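Local coordinates for protein design 2L4HC2_11 (Synthetic construct, PDB 5J2L), which is a de novo designed helical-hairpin protein that self-assembles into a homodimeric four-helix bundle, with modular hydrogen-bond networks designed to give pairing specificity, at the interface of chains A and B. Residues are numbered along the deposited sequence; one frame, centred on the assembly and turned at random. Chains: chain A/B, protein design 2L4HC2_11.

The interface of chains A and B. Residues chain A 67, 70-71, 74; chain B 11, 14-15, 18, 74.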
ATOM      1  N   LEU A  67       4.690  -6.296  -6.206  1.00 23.76           N
ATOM      2  CA  LEU A  67       3.721  -6.388  -7.281  1.00 25.94           C
ATOM      3  C   LEU A  67       4.371  -5.991  -8.597  1.00 27.13           C
ATOM      4  O   LEU A  67       4.049  -6.560  -9.638  1.00 23.40           O
ATOM      5  CB  LEU A  67       2.489  -5.516  -6.997  1.00 23.81           C
ATOM      6  CG  LEU A  67       1.641  -5.982  -5.821  1.00 22.06           C
ATOM      7  CD1 LEU A  67       0.466  -5.028  -5.632  1.00 25.35           C
ATOM      8  CD2 LEU A  67       1.209  -7.416  -6.063  1.00 20.31           C
ATOM      9  N   ILE A  70       6.101  -9.015  -9.941  1.00 23.69           N
ATOM     10  CA  ILE A  70       5.146  -9.958 -10.484  1.00 26.09           C
ATOM     11  C   ILE A  70       4.723  -9.508 -11.854  1.00 28.64           C
ATOM     12  O   ILE A  70       4.702 -10.304 -12.788  1.00 27.31           O
ATOM     13  CB  ILE A  70       3.919 -10.121  -9.551  1.00 23.98           C
ATOM     14  CG1 ILE A  70       4.341 -10.822  -8.259  1.00 27.84           C
ATOM     15  CG2 ILE A  70       2.803 -10.884 -10.262  1.00 24.67           C
ATOM     16  CD1 ILE A  70       3.295 -10.772  -7.172  1.00 29.21           C
ATOM     17  N   ILE A  71       4.405  -8.229 -11.980  1.00 27.12           N
ATOM     18  CA  ILE A  71       3.990  -7.699 -13.263  1.00 25.93           C
ATOM     19  C   ILE A  71       5.062  -7.904 -14.321  1.00 24.80           C
ATOM     20  O   ILE A  71       4.746  -8.323 -15.433  1.00 29.40           O
ATOM     21  CB  ILE A  71       3.591  -6.224 -13.150  1.00 26.89           C
ATOM     22  CG1 ILE A  71       2.282  -6.128 -12.339  1.00 26.18           C
ATOM     23  CG2 ILE A  71       3.455  -5.613 -14.535  1.00 35.19           C
ATOM     24  CD1 ILE A  71       1.927  -4.725 -11.914  1.00 27.91           C
ATOM     25  N   LEU A  74       5.014 -11.466 -15.383  1.00 31.39           N
ATOM     26  CA  LEU A  74       3.843 -11.740 -16.206  1.00 31.48           C
ATOM     27  C   LEU A  74       4.022 -11.113 -17.583  1.00 39.42           C
ATOM     28  O   LEU A  74       3.536 -11.650 -18.574  1.00 41.24           O
ATOM     29  CB  LEU A  74       2.540 -11.250 -15.560  1.00 35.44           C
ATOM     30  CG  LEU A  74       2.058 -12.018 -14.323  1.00 28.13           C
ATOM     31  CD1 LEU A  74       0.830 -11.317 -13.739  1.00 26.79           C
ATOM     32  CD2 LEU A  74       1.716 -13.440 -14.727  1.00 34.92           C
TER
ATOM     33  N   LEU B  11      -2.941  -6.138 -17.826  1.00 29.40           N
ATOM     34  CA  LEU B  11      -1.626  -6.043 -17.231  1.00 38.42           C
ATOM     35  C   LEU B  11      -1.177  -4.583 -17.327  1.00 40.45           C
ATOM     36  O   LEU B  11      -0.571  -4.046 -16.395  1.00 28.41           O
ATOM     37  CB  LEU B  11      -0.637  -6.995 -17.934  1.00 32.34           C
ATOM     38  CG  LEU B  11       0.730  -7.176 -17.254  1.00 38.91           C
ATOM     39  CD1 LEU B  11       0.504  -7.772 -15.863  1.00 36.72           C
ATOM     40  CD2 LEU B  11       1.620  -8.086 -18.089  1.00 43.02           C
ATOM     41  N   ALA B  14      -2.926  -2.700 -14.673  1.00 30.49           N
ATOM     42  CA  ALA B  14      -2.285  -2.954 -13.383  1.00 24.70           C
ATOM     43  C   ALA B  14      -1.035  -2.099 -13.232  1.00 21.62           C
ATOM     44  O   ALA B  14      -0.802  -1.512 -12.176  1.00 25.32           O
ATOM     45  CB  ALA B  14      -1.934  -4.441 -13.229  1.00 25.62           C
ATOM     46  N   GLN B  15      -0.226  -2.037 -14.286  1.00 24.10           N
ATOM     47  CA  GLN B  15       0.995  -1.250 -14.255  1.00 24.10           C
ATOM     48  C   GLN B  15       0.714   0.233 -14.069  1.00 24.79           C
ATOM     49  O   GLN B  15       1.365   0.894 -13.253  1.00 25.19           O
ATOM     50  CB  GLN B  15       1.803  -1.483 -15.522  1.00 33.65           C
ATOM     51  CG  GLN B  15       3.098  -0.698 -15.590  1.00 36.14           C
ATOM     52  CD  GLN B  15       4.108  -1.107 -14.548  1.00 48.02           C
ATOM     53  OE1 GLN B  15       4.432  -2.290 -14.376  1.00 53.34           O
ATOM     54  NE2 GLN B  15       4.636  -0.112 -13.846  1.00 50.57           N
ATOM     55  N   LEU B  18      -0.461   0.875 -10.521  1.00 22.96           N
ATOM     56  CA  LEU B  18       0.589   0.681  -9.541  1.00 21.11           C
ATOM     57  C   LEU B  18       1.467   1.937  -9.510  1.00 22.71           C
ATOM     58  O   LEU B  18       1.869   2.385  -8.442  1.00 21.82           O
ATOM     59  CB  LEU B  18       1.435  -0.569  -9.861  1.00 22.59           C
ATOM     60  CG  LEU B  18       2.459  -0.981  -8.785  1.00 28.66           C
ATOM     61  CD1 LEU B  18       1.708  -1.355  -7.509  1.00 21.30           C
ATOM     62  CD2 LEU B  18       3.304  -2.151  -9.276  1.00 27.69           C
ATOM     63  N   LEU B  74      -4.475  -9.050 -11.014  1.00 22.47           N
ATOM     64  CA  LEU B  74      -3.356  -9.888 -11.422  1.00 20.47           C
ATOM     65  C   LEU B  74      -3.727 -11.362 -11.281  1.00 29.66           C
ATOM     66  O   LEU B  74      -3.330 -12.185 -12.112  1.00 31.15           O
ATOM     67  CB  LEU B  74      -2.102  -9.557 -10.609  1.00 25.03           C
ATOM     68  CG  LEU B  74      -1.490  -8.174 -10.852  1.00 22.53           C
ATOM     69  CD1 LEU B  74      -0.334  -7.965  -9.878  1.00 21.76           C
ATOM     70  CD2 LEU B  74      -1.032  -8.048 -12.289  1.00 24.02           C
TER
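A:Ile71 pushes its branched side chain between two helices of chain B, meeting B:Leu11, B:Ala14, B:Gln15 and B:Leu18 of helix 7-41 and B:Leu74 of helix 46-80. It hides 91 Å² against the partner, more than any other residue of this patch, in the knobs-into-holes manner of a helical bundle core. Each branch has its own neighbours. CG1 lies 3.8 Å from B:Leu74 CD2, where the two side chains run at roughly a right angle. The terminal CD1 extends from CG1 to within 3.9 Å of B:Leu18 CD2, with the B:Ala14 methyl close by. CG2, set opposite the backbone N because CG1 sits beside that N (chi1 -69°), reaches B:Leu11 CD1 at 3.9 Å. B:Leu11 and B:Leu18 both pass the isoleucine in antiparallel fashion, bracketing it along their helix. Cutting A:Ile71 back to an alanine removes CG1, CG2 and CD1, and would probably open a gap facing B:Leu11, B:Leu18 and B:Leu74 and leave their side chains freer to shift.

Contact with chain B thins away from this centre: A:Leu67 and A:Ile70 give up 9 and 6 Å² to the partner, and the nearest approach of A:Ile70 is 4.3 Å, from CG2 to B:Leu74 CD1. A:Leu74 is intermediate: the side chains of A:Leu74 and B:Leu74 cross at a slant, with CD1 of the first 4.0 Å from CD2 of the second, linking the same position of both chains. B:Gln15 brings a polar group to the contact and probably lies toward its margin; its chain leaves anti to the backbone N and then bends at chi2 (66°), folding the amide back toward the isoleucine. Its carboxamide oxygen OE1 rests 3.5 Å from A:Ile71 CG2, a van der Waals contact with the methyl.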